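Long-range contacts in L-hydantoinase (Arthrobacter aurescens, PDB 1GKR), which hydrolyses the ring of hydantoins at a two-zinc site, cleaving aryl derivatives more readily than alkyl ones, with an enantioselectivity that depends on the substrate: residues M1-V6 with V24-V29; G127-L132 with D159-G164; F75-E80 with R406-Y411; Y267-T272 with P343-N348. One frame throughout, in Å; residues are numbered along the deposited sequence.

Followed from the N terminus, contact 1 comes first and closes a short loop, made mostly of strand, by pairing the first strand with the end of strand 16-25 and the turn after it. Contact 3 opens next at helix 75-85 and closes only at 406-411, tying that helix to the loop before strand 418-428. Contacts 2 and 4 both fall within this long span, one after the other: 127-132 with 159-164 joins two loops, and 267-272 with 343-348 packs a short helix end on helix 341-350. None of the four cross. Contact 1 thus belongs to the strands at the N terminus, whereas contacts 2 to 4 lie within the amidohydrolase range.

Contact 1 (M1-V6 with V24-V29); sequences MFDVIV and VKDGKV
Asp3 reaches across to the turn that follows strand 16-25, where its OD2 serves both a backbone amide and a water. CB already points at the hairpin; chi1 (-58°) sets CG anti to the carbonyl carbon, and OD2 reaches the amide of Asp26. The N-H of Asp26 meets OD2 nearly along the C-O axis, with Asp26 N 2.7 Å from Asp3 OD2. A water donates to the same OD2 and accepts from Gly27 N, so that two successive amides of the type I' turn from Lys25 to Lys28 are tied to one atom. An alanine here would probably leave the Asp26 amide without its acceptor and deprive the water at Gly27 of its carboxylate partner.

The Lys25 chain is extended and crosses Phe2 at about a right angle. Its CB sits at the edge of the aromatic ring, 4.1 Å from Phe2 CD1, while NZ makes a weak bond of 3.2 Å to the O of Met1, a poorly ordered residue. Val4 and Val24 put their side chains on the same face of the sheet and lean obliquely together. In the backbone, Val24 N donates to Val4 O at 2.9 Å, and Val24 O weakly accepts both Asp3 N, at 3.1 Å, and Val4 N, at 3.3 Å, the pattern of a classic beta bulge.

On its other edge, strand 2-7 pairs in parallel with strand 44-46, Ile5 bonding to Arg43 and Ile45, while the Phe2 side chain packs on Leu23 and on Ala30 of strand 28-33.

Contact 2 (G127-L132 with D159-G164); sequences GVPGNL and DAVSDG
Pro129 and Val161 make the close-packed part of this contact. Val161 has CG1 anti to its carbonyl carbon (chi1 -71°), and this methyl meets the start of the proline ring, 3.7 Å from Pro129 N and 3.8 Å from Pro129 CD. The side chains of Pro129 and Asp159 cross at about a right angle, with Pro129 CD 4.0 Å from Asp159 CB. Val128 adds its CG1 methyl against the carbonyl of Asp159.

The other side is bridged by water, with no direct hydrogen bond between the segments. One water donates to Gly127 O at 2.7 Å and to Asp159 O at 2.8 Å, and Ser148 OG also bonds to Gly127 O; a second water donates to Asp159 OD1 and, weakly, to Pro129 O. Asn131 shapes its own loop instead: its OD1 accepts Val128 N at 3.0 Å from above the amide plane, and its ND2 donates to Gly126 O and Thr101 O.

Val128 to Asn131 form a type II turn, with Gly130 at the position of positive phi. Ser162 N-caps helix 163-176, and the bond from its N to Glu165 OE2 is consistent with a capping box. The loop after strand 120-123 and this capped helix start thus meet within the TIM-barrel amidohydrolase domain, the side chain of Ala160 about 11 Å from a zinc ion.

Contact 3 (F75-E80 with R406-Y411); sequences FELDSE and RSLHKY
Arg406 and Glu80 bring two flat groups together, with guanidinium and carboxylate planes 36° apart. Glu80 OE1 approaches the guanidinium obliquely, 2.6 Å from Arg406 NH2, in a salt bridge whose hydrogen bond is weak. Over one face of the guanidinium, toward its rim, lies a water that donates to Glu80 OE1 and to Arg406 O. Bends at chi2 (-71°) and chi3 (-63°) fold the arginine chain back, bringing NE toward Glu80. Nearer the backbone, Arg406 CB packs 3.6 Å from Glu80 CB.

The carboxylate of Asp78 is met from above its plane by Leu408 N, 3.2 Å from Asp78 OD1. The CB of Ser407 rests against the same group, 3.5 Å from Asp78 OD2. Arg74 N also bonds to OD1, and OD2 accepts from His313 NE2 and from a water that in turn takes the N-H of His409. An alanine in place of Asp78 would probably leave Leu408 N and His313 NE2 without their acceptor and the water without its carboxylate partner. Leu77 adds an apolar touch, its CD1 4.0 Å from Leu408 CD1.

Helix 75-85 thus holds the distant loop through two carboxylates used differently. Asp78 gathers neutral backbone donors as well as His313, next in sequence to the zinc ligand Asp312, whereas the buried Glu80, with Lys118 bound to its OE2 and Arg406 at OE1, probably keeps its negative charge.

Contact 4 (Y267-T272 with P343-N348); sequences YLNITT and PMMLTN
Asn269 and Asn348 each hold CG anti to the carbonyl carbon (chi1 -60° and -55°), and with CG so placed the two side-chain amides meet at Asn269 OD1 and Asn348 ND2. The setting is the TIM-barrel fold of the amidohydrolases, in which the end of the short helix 265-268, following strand 259-263, packs against helix 341-350. The amide planes stand 50° apart, and Asn348 ND2 gives Asn269 OD1 a weak bond of 3.2 Å. Each amide has a further partner outside the contact: Asn269 ND2 donates to Pro265 O, at the start of the short helix it follows, and Asn348 OD1 accepts from Lys352 NZ.

Met344 CG lies over one face of the Asn269 amide, 3.9 Å from Asn269 CG, the two side chains passing obliquely. Met345 SD sits beside the amide, near its plane and 3.7 Å from Asn269 ND2, in a contact that is van der Waals packing. Met345 bends at both chi2 and chi3, and its CE ends 3.6 Å from Leu268 CD1, the two side chains crossing at about a right angle. This apolar touch continues into the surrounding helices: Leu268 also packs on Leu297 and Leu301 of helix 291-303, and Met345 on Leu360 and Met364 of helix 357-372. The neighbouring Tyr267 touches the zinc ligand His239.

Within helix 341-350, Pro343 O is gripped from opposite faces of its plane, by Thr347 N at 2.8 Å and by Thr347 OG1 at 2.8 Å.

Contact 1 (M1-V6 with V24-V29)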
loop_
_atom_site.group_PDB
_atom_site.type_symbol
_atom_site.label_atom_id
_atom_site.label_comp_id
_atom_site.label_asym_id
_atom_site.label_seq_id
_atom_site.Cartn_x
_atom_site.Cartn_y
_atom_site.Cartn_z
ATOM N N MET A 1 -54.633 -21.462 -12.227
ATOM C CA MET A 1 -54.219 -21.377 -10.795
ATOM C C MET A 1 -52.721 -21.610 -10.660
ATOM O O MET A 1 -51.980 -21.490 -11.632
ATOM C CB MET A 1 -54.982 -22.406 -9.965
ATOM C CG MET A 1 -54.859 -23.827 -10.485
ATOM S SD MET A 1 -55.894 -24.983 -9.556
ATOM C CE MET A 1 -54.675 -25.795 -8.524
ATOM N N PHE A 2 -52.276 -21.958 -9.458
ATOM C CA PHE A 2 -50.853 -22.171 -9.214
ATOM C C PHE A 2 -50.483 -23.630 -9.000
ATOM O O PHE A 2 -51.244 -24.389 -8.401
ATOM C CB PHE A 2 -50.412 -21.327 -8.014
ATOM C CG PHE A 2 -50.493 -19.843 -8.263
ATOM C CD1 PHE A 2 -49.601 -19.219 -9.131
ATOM C CD2 PHE A 2 -51.480 -19.078 -7.663
ATOM C CE1 PHE A 2 -49.691 -17.860 -9.395
ATOM C CE2 PHE A 2 -51.575 -17.720 -7.924
ATOM C CZ PHE A 2 -50.679 -17.112 -8.793
ATOM N N ASP A 3 -49.309 -24.018 -9.492
ATOM C CA ASP A 3 -48.869 -25.397 -9.355
ATOM C C ASP A 3 -48.569 -25.718 -7.906
ATOM O O ASP A 3 -48.937 -26.784 -7.418
ATOM C CB ASP A 3 -47.631 -25.674 -10.215
ATOM C CG ASP A 3 -47.868 -25.401 -11.691
ATOM O OD1 ASP A 3 -49.004 -25.616 -12.160
ATOM O OD2 ASP A 3 -46.918 -24.984 -12.388
ATOM N N VAL A 4 -47.905 -24.805 -7.209
ATOM C CA VAL A 4 -47.585 -25.033 -5.805
ATOM C C VAL A 4 -47.375 -23.730 -5.060
ATOM O O VAL A 4 -46.946 -22.731 -5.639
ATOM C CB VAL A 4 -46.317 -25.927 -5.646
ATOM C CG1 VAL A 4 -45.208 -25.394 -6.492
ATOM C CG2 VAL A 4 -45.869 -25.976 -4.187
ATOM N N ILE A 5 -47.705 -23.750 -3.774
ATOM C CA ILE A 5 -47.542 -22.602 -2.906
ATOM C C ILE A 5 -46.792 -23.048 -1.666
ATOM O O ILE A 5 -47.182 -24.012 -1.001
ATOM C CB ILE A 5 -48.897 -22.017 -2.463
ATOM C CG1 ILE A 5 -49.514 -21.220 -3.605
ATOM C CG2 ILE A 5 -48.716 -21.094 -1.259
ATOM C CD1 ILE A 5 -50.863 -20.634 -3.255
ATOM N N VAL A 6 -45.695 -22.363 -1.371
ATOM C CA VAL A 6 -44.914 -22.673 -0.184
ATOM C C VAL A 6 -45.262 -21.519 0.730
ATOM O O VAL A 6 -44.913 -20.371 0.440
ATOM C CB VAL A 6 -43.400 -22.650 -0.464
ATOM C CG1 VAL A 6 -42.657 -23.175 0.739
ATOM C CG2 VAL A 6 -43.077 -23.467 -1.706
ATOM N N VAL A 24 -45.575 -20.616 -7.113
ATOM C CA VAL A 24 -44.835 -21.061 -8.274
ATOM C C VAL A 24 -45.732 -21.639 -9.353
ATOM O O VAL A 24 -46.711 -22.343 -9.079
ATOM C CB VAL A 24 -43.710 -22.066 -7.869
ATOM C CG1 VAL A 24 -43.891 -22.480 -6.444
ATOM C CG2 VAL A 24 -43.687 -23.267 -8.799
ATOM N N LYS A 25 -45.405 -21.286 -10.589
ATOM C CA LYS A 25 -46.135 -21.769 -11.743
ATOM C C LYS A 25 -45.176 -21.995 -12.911
ATOM O O LYS A 25 -44.303 -21.169 -13.193
ATOM C CB LYS A 25 -47.229 -20.782 -12.145
ATOM C CG LYS A 25 -48.021 -21.249 -13.340
ATOM C CD LYS A 25 -49.324 -20.494 -13.486
ATOM C CE LYS A 25 -50.193 -21.130 -14.572
ATOM N NZ LYS A 25 -51.537 -20.479 -14.672
ATOM N N ASP A 26 -45.351 -23.128 -13.580
ATOM C CA ASP A 26 -44.522 -23.510 -14.714
ATOM C C ASP A 26 -43.047 -23.518 -14.353
ATOM O O ASP A 26 -42.207 -23.067 -15.136
ATOM C CB ASP A 26 -44.763 -22.589 -15.914
ATOM C CG ASP A 26 -46.182 -22.703 -16.460
ATOM O OD1 ASP A 26 -46.670 -23.846 -16.633
ATOM O OD2 ASP A 26 -46.810 -21.648 -16.720
ATOM N N GLY A 27 -42.754 -24.026 -13.155
ATOM C CA GLY A 27 -41.385 -24.148 -12.688
ATOM C C GLY A 27 -40.665 -22.900 -12.219
ATOM O O GLY A 27 -39.501 -22.970 -11.834
ATOM N N LYS A 28 -41.327 -21.751 -12.247
ATOM C CA LYS A 28 -40.672 -20.536 -11.799
ATOM C C LYS A 28 -41.504 -19.805 -10.773
ATOM O O LYS A 28 -42.685 -20.086 -10.599
ATOM C CB LYS A 28 -40.382 -19.636 -12.992
ATOM C CG LYS A 28 -41.121 -20.057 -14.227
ATOM C CD LYS A 28 -40.675 -19.279 -15.448
ATOM C CE LYS A 28 -39.249 -19.618 -15.820
ATOM N NZ LYS A 28 -38.864 -18.953 -17.101
ATOM N N VAL A 29 -40.874 -18.882 -10.065
ATOM C CA VAL A 29 -41.592 -18.107 -9.069
ATOM C C VAL A 29 -42.546 -17.199 -9.832
ATOM O O VAL A 29 -42.121 -16.397 -10.666
ATOM C CB VAL A 29 -40.632 -17.243 -8.232
ATOM C CG1 VAL A 29 -41.413 -16.415 -7.236
ATOM C CG2 VAL A 29 -39.639 -18.128 -7.509
HETATM O O HOH W 1 -44.386 -25.581 -11.588
#

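Contact 2 (G127-L132 with D159-G164)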
loop_
_atom_site.group_PDB
_atom_site.type_symbol
_atom_site.label_atom_id
_atom_site.label_comp_id
_atom_site.label_asym_id
_atom_site.label_seq_id
_atom_site.Cartn_x
_atom_site.Cartn_y
_atom_site.Cartn_z
ATOM N N GLY A 127 -9.279 -25.432 -20.511
ATOM C CA GLY A 127 -8.328 -24.597 -21.205
ATOM C C GLY A 127 -6.983 -25.224 -20.927
ATOM O O GLY A 127 -6.389 -24.995 -19.869
ATOM N N VAL A 128 -6.514 -26.045 -21.860
ATOM C CA VAL A 128 -5.225 -26.723 -21.718
ATOM C C VAL A 128 -4.280 -26.327 -22.848
ATOM O O VAL A 128 -4.694 -25.704 -23.832
ATOM C CB VAL A 128 -5.417 -28.232 -21.716
ATOM C CG1 VAL A 128 -6.138 -28.657 -20.435
ATOM C CG2 VAL A 128 -6.225 -28.639 -22.941
ATOM N N PRO A 129 -2.996 -26.678 -22.728
ATOM C CA PRO A 129 -2.100 -26.283 -23.813
ATOM C C PRO A 129 -2.505 -26.849 -25.167
ATOM O O PRO A 129 -2.820 -28.039 -25.294
ATOM C CB PRO A 129 -0.731 -26.764 -23.337
ATOM C CG PRO A 129 -1.035 -27.884 -22.435
ATOM C CD PRO A 129 -2.284 -27.463 -21.705
ATOM N N GLY A 130 -2.548 -25.952 -26.153
ATOM C CA GLY A 130 -2.881 -26.323 -27.508
ATOM C C GLY A 130 -4.329 -26.399 -27.931
ATOM O O GLY A 130 -4.587 -26.727 -29.088
ATOM N N ASN A 131 -5.287 -26.106 -27.055
ATOM C CA ASN A 131 -6.682 -26.204 -27.486
ATOM C C ASN A 131 -7.365 -24.856 -27.586
ATOM O O ASN A 131 -8.590 -24.765 -27.637
ATOM C CB ASN A 131 -7.468 -27.140 -26.550
ATOM C CG ASN A 131 -8.009 -26.442 -25.316
ATOM O OD1 ASN A 131 -7.313 -25.667 -24.675
ATOM N ND2 ASN A 131 -9.259 -26.740 -24.970
ATOM N N LEU A 132 -6.555 -23.809 -27.661
ATOM C CA LEU A 132 -7.063 -22.444 -27.723
ATOM C C LEU A 132 -8.310 -22.217 -28.591
ATOM O O LEU A 132 -9.281 -21.606 -28.148
ATOM C CB LEU A 132 -5.939 -21.505 -28.157
ATOM C CG LEU A 132 -6.140 -20.040 -27.796
ATOM C CD1 LEU A 132 -6.534 -19.912 -26.345
ATOM C CD2 LEU A 132 -4.848 -19.296 -28.037
ATOM N N ASP A 159 -3.441 -31.121 -18.451
ATOM C CA ASP A 159 -2.140 -30.502 -18.175
ATOM C C ASP A 159 -2.177 -29.053 -17.735
ATOM O O ASP A 159 -3.115 -28.310 -18.032
ATOM C CB ASP A 159 -1.220 -30.574 -19.398
ATOM C CG ASP A 159 -1.300 -31.892 -20.114
ATOM O OD1 ASP A 159 -2.235 -32.072 -20.933
ATOM O OD2 ASP A 159 -0.431 -32.747 -19.845
ATOM N N ALA A 160 -1.129 -28.653 -17.031
ATOM C CA ALA A 160 -1.022 -27.283 -16.582
ATOM C C ALA A 160 -0.569 -26.443 -17.775
ATOM O O ALA A 160 0.027 -26.963 -18.722
ATOM C CB ALA A 160 -0.017 -27.187 -15.466
ATOM N N VAL A 161 -0.866 -25.149 -17.741
ATOM C CA VAL A 161 -0.447 -24.259 -18.818
ATOM C C VAL A 161 0.711 -23.388 -18.337
ATOM O O VAL A 161 0.896 -23.191 -17.135
ATOM C CB VAL A 161 -1.593 -23.337 -19.264
ATOM C CG1 VAL A 161 -2.627 -24.125 -20.011
ATOM C CG2 VAL A 161 -2.229 -22.676 -18.054
ATOM N N SER A 162 1.507 -22.883 -19.264
ATOM C CA SER A 162 2.600 -22.008 -18.867
ATOM C C SER A 162 2.018 -20.601 -18.803
ATOM O O SER A 162 0.870 -20.386 -19.196
ATOM C CB SER A 162 3.720 -22.052 -19.893
ATOM O OG SER A 162 3.252 -21.649 -21.164
ATOM N N ASP A 163 2.793 -19.636 -18.322
ATOM C CA ASP A 163 2.272 -18.276 -18.237
ATOM C C ASP A 163 1.820 -17.751 -19.602
ATOM O O ASP A 163 0.807 -17.072 -19.702
ATOM C CB ASP A 163 3.305 -17.343 -17.594
ATOM C CG ASP A 163 3.696 -17.796 -16.192
ATOM O OD1 ASP A 163 2.858 -18.426 -15.531
ATOM O OD2 ASP A 163 4.829 -17.528 -15.735
ATOM N N GLY A 164 2.544 -18.095 -20.658
ATOM C CA GLY A 164 2.182 -17.645 -21.991
ATOM C C GLY A 164 0.873 -18.263 -22.444
ATOM O O GLY A 164 -0.007 -17.580 -22.977
HETATM O O HOH W 2 -4.935 -26.135 -17.888
HETATM O O HOH W 3 -2.924 -30.877 -23.301
#

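Contact 3 (F75-E80 with R406-Y411)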
loop_
_atom_site.group_PDB
_atom_site.type_symbol
_atom_site.label_atom_id
_atom_site.label_comp_id
_atom_site.label_asym_id
_atom_site.label_seq_id
_atom_site.Cartn_x
_atom_site.Cartn_y
_atom_site.Cartn_z
ATOM N N PHE A 75 -23.039 -39.623 -12.540
ATOM C CA PHE A 75 -24.023 -38.555 -12.490
ATOM C C PHE A 75 -25.267 -38.924 -11.680
ATOM O O PHE A 75 -25.701 -38.132 -10.844
ATOM C CB PHE A 75 -24.455 -38.132 -13.897
ATOM C CG PHE A 75 -23.388 -37.413 -14.677
ATOM C CD1 PHE A 75 -22.560 -36.478 -14.061
ATOM C CD2 PHE A 75 -23.235 -37.641 -16.039
ATOM C CE1 PHE A 75 -21.598 -35.782 -14.795
ATOM C CE2 PHE A 75 -22.277 -36.951 -16.783
ATOM C CZ PHE A 75 -21.458 -36.022 -16.164
ATOM N N GLU A 76 -25.836 -40.111 -11.910
ATOM C CA GLU A 76 -27.050 -40.517 -11.190
ATOM C C GLU A 76 -26.841 -40.822 -9.728
ATOM O O GLU A 76 -27.811 -40.902 -8.977
ATOM C CB GLU A 76 -27.728 -41.747 -11.800
ATOM C CG GLU A 76 -27.262 -42.163 -13.159
ATOM C CD GLU A 76 -25.921 -42.837 -13.114
ATOM O OE1 GLU A 76 -25.748 -43.728 -12.253
ATOM O OE2 GLU A 76 -25.050 -42.474 -13.942
ATOM N N LEU A 77 -25.601 -41.021 -9.303
ATOM C CA LEU A 77 -25.387 -41.298 -7.889
ATOM C C LEU A 77 -25.045 -40.040 -7.116
ATOM O O LEU A 77 -25.774 -39.653 -6.204
ATOM C CB LEU A 77 -24.292 -42.341 -7.701
ATOM C CG LEU A 77 -24.645 -43.672 -8.355
ATOM C CD1 LEU A 77 -23.604 -44.708 -7.993
ATOM C CD2 LEU A 77 -26.026 -44.100 -7.896
ATOM N N ASP A 78 -23.946 -39.396 -7.494
ATOM C CA ASP A 78 -23.503 -38.178 -6.826
ATOM C C ASP A 78 -24.513 -37.034 -6.901
ATOM O O ASP A 78 -24.615 -36.240 -5.965
ATOM C CB ASP A 78 -22.164 -37.731 -7.405
ATOM C CG ASP A 78 -21.084 -38.763 -7.203
ATOM O OD1 ASP A 78 -21.309 -39.928 -7.592
ATOM O OD2 ASP A 78 -20.015 -38.416 -6.660
ATOM N N SER A 79 -25.264 -36.935 -7.995
ATOM C CA SER A 79 -26.231 -35.859 -8.064
ATOM C C SER A 79 -27.318 -36.077 -6.995
ATOM O O SER A 79 -28.057 -35.160 -6.645
ATOM C CB SER A 79 -26.833 -35.739 -9.475
ATOM O OG SER A 79 -27.834 -36.699 -9.720
ATOM N N GLU A 80 -27.419 -37.284 -6.458
ATOM C CA GLU A 80 -28.409 -37.501 -5.407
ATOM C C GLU A 80 -27.854 -36.896 -4.125
ATOM O O GLU A 80 -28.610 -36.425 -3.278
ATOM C CB GLU A 80 -28.698 -38.991 -5.195
ATOM C CG GLU A 80 -29.459 -39.636 -6.335
ATOM C CD GLU A 80 -30.261 -40.841 -5.882
ATOM O OE1 GLU A 80 -29.953 -41.376 -4.797
ATOM O OE2 GLU A 80 -31.189 -41.256 -6.613
ATOM N N ARG A 406 -25.060 -40.921 -0.875
ATOM C CA ARG A 406 -25.723 -41.410 -2.070
ATOM C C ARG A 406 -24.758 -41.493 -3.255
ATOM O O ARG A 406 -25.062 -42.109 -4.272
ATOM C CB ARG A 406 -26.878 -40.476 -2.403
ATOM C CG ARG A 406 -27.713 -40.129 -1.182
ATOM C CD ARG A 406 -28.497 -41.327 -0.745
ATOM N NE ARG A 406 -29.429 -41.726 -1.798
ATOM C CZ ARG A 406 -29.738 -42.987 -2.098
ATOM N NH1 ARG A 406 -29.187 -43.996 -1.427
ATOM N NH2 ARG A 406 -30.609 -43.240 -3.069
ATOM N N SER A 407 -23.589 -40.880 -3.113
ATOM C CA SER A 407 -22.592 -40.859 -4.180
ATOM C C SER A 407 -21.900 -42.199 -4.386
ATOM O O SER A 407 -22.077 -43.131 -3.600
ATOM C CB SER A 407 -21.536 -39.800 -3.878
ATOM O OG SER A 407 -20.890 -40.082 -2.653
ATOM N N LEU A 408 -21.099 -42.287 -5.445
ATOM C CA LEU A 408 -20.371 -43.515 -5.738
ATOM C C LEU A 408 -19.469 -43.882 -4.567
ATOM O O LEU A 408 -19.483 -45.016 -4.112
ATOM C CB LEU A 408 -19.522 -43.366 -6.999
ATOM C CG LEU A 408 -18.731 -44.643 -7.294
ATOM C CD1 LEU A 408 -19.721 -45.741 -7.646
ATOM C CD2 LEU A 408 -17.725 -44.429 -8.422
ATOM N N HIS A 409 -18.680 -42.933 -4.083
ATOM C CA HIS A 409 -17.813 -43.210 -2.954
ATOM C C HIS A 409 -18.474 -42.914 -1.618
ATOM O O HIS A 409 -19.342 -42.050 -1.517
ATOM C CB HIS A 409 -16.509 -42.445 -3.102
ATOM C CG HIS A 409 -15.633 -43.000 -4.174
ATOM N ND1 HIS A 409 -15.203 -44.311 -4.170
ATOM C CD2 HIS A 409 -15.157 -42.449 -5.315
ATOM C CE1 HIS A 409 -14.501 -44.542 -5.264
ATOM N NE2 HIS A 409 -14.458 -43.430 -5.976
ATOM N N LYS A 410 -18.053 -43.636 -0.589
ATOM C CA LYS A 410 -18.646 -43.492 0.727
ATOM C C LYS A 410 -17.705 -43.157 1.867
ATOM O O LYS A 410 -17.653 -43.882 2.851
ATOM C CB LYS A 410 -19.392 -44.776 1.089
ATOM C CG LYS A 410 -20.847 -44.846 0.656
ATOM C CD LYS A 410 -21.058 -45.260 -0.783
ATOM C CE LYS A 410 -22.564 -45.411 -1.025
ATOM N NZ LYS A 410 -22.933 -45.617 -2.455
ATOM N N TYR A 411 -16.951 -42.077 1.748
ATOM C CA TYR A 411 -16.060 -41.670 2.831
ATOM C C TYR A 411 -15.987 -40.150 2.861
ATOM O O TYR A 411 -16.283 -39.493 1.868
ATOM C CB TYR A 411 -14.676 -42.284 2.655
ATOM C CG TYR A 411 -13.983 -41.897 1.383
ATOM C CD1 TYR A 411 -13.235 -40.726 1.306
ATOM C CD2 TYR A 411 -14.062 -42.710 0.255
ATOM C CE1 TYR A 411 -12.577 -40.373 0.138
ATOM C CE2 TYR A 411 -13.406 -42.364 -0.925
ATOM C CZ TYR A 411 -12.667 -41.194 -0.973
ATOM O OH TYR A 411 -12.021 -40.848 -2.128
HETATM O O HOH W 4 -18.202 -40.482 -5.901
HETATM O O HOH W 5 -27.796 -43.150 -5.143
#

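Contact 4 (Y267-T272 with P343-N348)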
loop_
_atom_site.group_PDB
_atom_site.type_symbol
_atom_site.label_atom_id
_atom_site.label_comp_id
_atom_site.label_asym_id
_atom_site.label_seq_id
_atom_site.Cartn_x
_atom_site.Cartn_y
_atom_site.Cartn_z
ATOM N N TYR A 267 -11.751 -26.016 3.811
ATOM C CA TYR A 267 -10.751 -25.123 4.362
ATOM C C TYR A 267 -11.238 -24.400 5.598
ATOM O O TYR A 267 -10.430 -23.991 6.430
ATOM C CB TYR A 267 -10.318 -24.122 3.295
ATOM C CG TYR A 267 -9.646 -24.790 2.131
ATOM C CD1 TYR A 267 -8.397 -25.392 2.279
ATOM C CD2 TYR A 267 -10.276 -24.868 0.889
ATOM C CE1 TYR A 267 -7.788 -26.058 1.220
ATOM C CE2 TYR A 267 -9.680 -25.534 -0.182
ATOM C CZ TYR A 267 -8.436 -26.126 -0.009
ATOM O OH TYR A 267 -7.840 -26.792 -1.059
ATOM N N LEU A 268 -12.552 -24.246 5.723
ATOM C CA LEU A 268 -13.123 -23.561 6.881
ATOM C C LEU A 268 -13.393 -24.499 8.054
ATOM O O LEU A 268 -13.205 -24.116 9.208
ATOM C CB LEU A 268 -14.426 -22.855 6.496
ATOM C CG LEU A 268 -14.282 -21.692 5.514
ATOM C CD1 LEU A 268 -15.639 -21.218 5.064
ATOM C CD2 LEU A 268 -13.537 -20.572 6.176
ATOM N N ASN A 269 -13.806 -25.728 7.753
ATOM C CA ASN A 269 -14.142 -26.709 8.780
ATOM C C ASN A 269 -13.093 -27.755 9.121
ATOM O O ASN A 269 -13.382 -28.692 9.863
ATOM C CB ASN A 269 -15.439 -27.405 8.393
ATOM C CG ASN A 269 -16.583 -26.436 8.266
ATOM O OD1 ASN A 269 -17.120 -25.964 9.267
ATOM N ND2 ASN A 269 -16.953 -26.106 7.032
ATOM N N ILE A 270 -11.886 -27.618 8.582
ATOM C CA ILE A 270 -10.824 -28.573 8.885
ATOM C C ILE A 270 -9.543 -27.805 9.109
ATOM O O ILE A 270 -9.314 -26.758 8.506
ATOM C CB ILE A 270 -10.598 -29.574 7.755
ATOM C CG1 ILE A 270 -11.904 -30.273 7.411
ATOM C CG2 ILE A 270 -9.599 -30.625 8.192
ATOM C CD1 ILE A 270 -11.780 -31.169 6.218
ATOM N N THR A 271 -8.696 -28.343 9.970
ATOM C CA THR A 271 -7.448 -27.693 10.321
ATOM C C THR A 271 -6.317 -28.679 10.280
ATOM O O THR A 271 -6.551 -29.883 10.316
ATOM C CB THR A 271 -7.579 -27.117 11.726
ATOM O OG1 THR A 271 -8.104 -25.795 11.624
ATOM C CG2 THR A 271 -6.277 -27.110 12.451
ATOM N N THR A 272 -5.088 -28.187 10.197
ATOM C CA THR A 272 -3.973 -29.111 10.171
ATOM C C THR A 272 -3.914 -29.933 11.451
ATOM O O THR A 272 -3.420 -31.057 11.420
ATOM C CB THR A 272 -2.614 -28.414 9.934
ATOM O OG1 THR A 272 -2.433 -27.343 10.868
ATOM C CG2 THR A 272 -2.540 -27.894 8.519
ATOM N N PRO A 343 -24.809 -28.389 5.173
ATOM C CA PRO A 343 -24.898 -28.680 6.606
ATOM C C PRO A 343 -23.650 -28.317 7.410
ATOM O O PRO A 343 -23.748 -27.919 8.580
ATOM C CB PRO A 343 -25.247 -30.179 6.652
ATOM C CG PRO A 343 -25.043 -30.671 5.245
ATOM C CD PRO A 343 -25.350 -29.501 4.376
ATOM N N MET A 344 -22.480 -28.425 6.797
ATOM C CA MET A 344 -21.282 -28.079 7.528
ATOM C C MET A 344 -21.244 -26.573 7.787
ATOM O O MET A 344 -20.906 -26.149 8.892
ATOM C CB MET A 344 -20.044 -28.538 6.766
ATOM C CG MET A 344 -19.062 -29.320 7.626
ATOM S SD MET A 344 -19.887 -30.591 8.630
ATOM C CE MET A 344 -18.869 -30.607 10.046
ATOM N N MET A 345 -21.609 -25.765 6.787
ATOM C CA MET A 345 -21.617 -24.303 6.939
ATOM C C MET A 345 -22.725 -23.870 7.900
ATOM O O MET A 345 -22.537 -22.985 8.736
ATOM C CB MET A 345 -21.833 -23.613 5.590
ATOM C CG MET A 345 -20.705 -23.782 4.610
ATOM S SD MET A 345 -19.089 -23.562 5.369
ATOM C CE MET A 345 -19.132 -21.834 5.823
ATOM N N LEU A 346 -23.888 -24.494 7.760
ATOM C CA LEU A 346 -25.023 -24.204 8.618
ATOM C C LEU A 346 -24.668 -24.545 10.067
ATOM O O LEU A 346 -24.910 -23.764 10.982
ATOM C CB LEU A 346 -26.203 -25.053 8.169
ATOM C CG LEU A 346 -27.419 -24.396 7.523
ATOM C CD1 LEU A 346 -27.054 -23.122 6.794
ATOM C CD2 LEU A 346 -28.052 -25.420 6.595
ATOM N N THR A 347 -24.071 -25.715 10.256
ATOM C CA THR A 347 -23.695 -26.202 11.575
ATOM C C THR A 347 -22.591 -25.434 12.296
ATOM O O THR A 347 -22.794 -24.963 13.410
ATOM C CB THR A 347 -23.286 -27.694 11.497
ATOM O OG1 THR A 347 -24.442 -28.483 11.200
ATOM C CG2 THR A 347 -22.683 -28.167 12.802
ATOM N N ASN A 348 -21.427 -25.306 11.673
ATOM C CA ASN A 348 -20.311 -24.628 12.315
ATOM C C ASN A 348 -20.201 -23.149 12.018
ATOM O O ASN A 348 -19.331 -22.462 12.568
ATOM C CB ASN A 348 -19.015 -25.316 11.930
ATOM C CG ASN A 348 -19.036 -26.788 12.255
ATOM O OD1 ASN A 348 -19.083 -27.176 13.421
ATOM N ND2 ASN A 348 -19.019 -27.619 11.221
#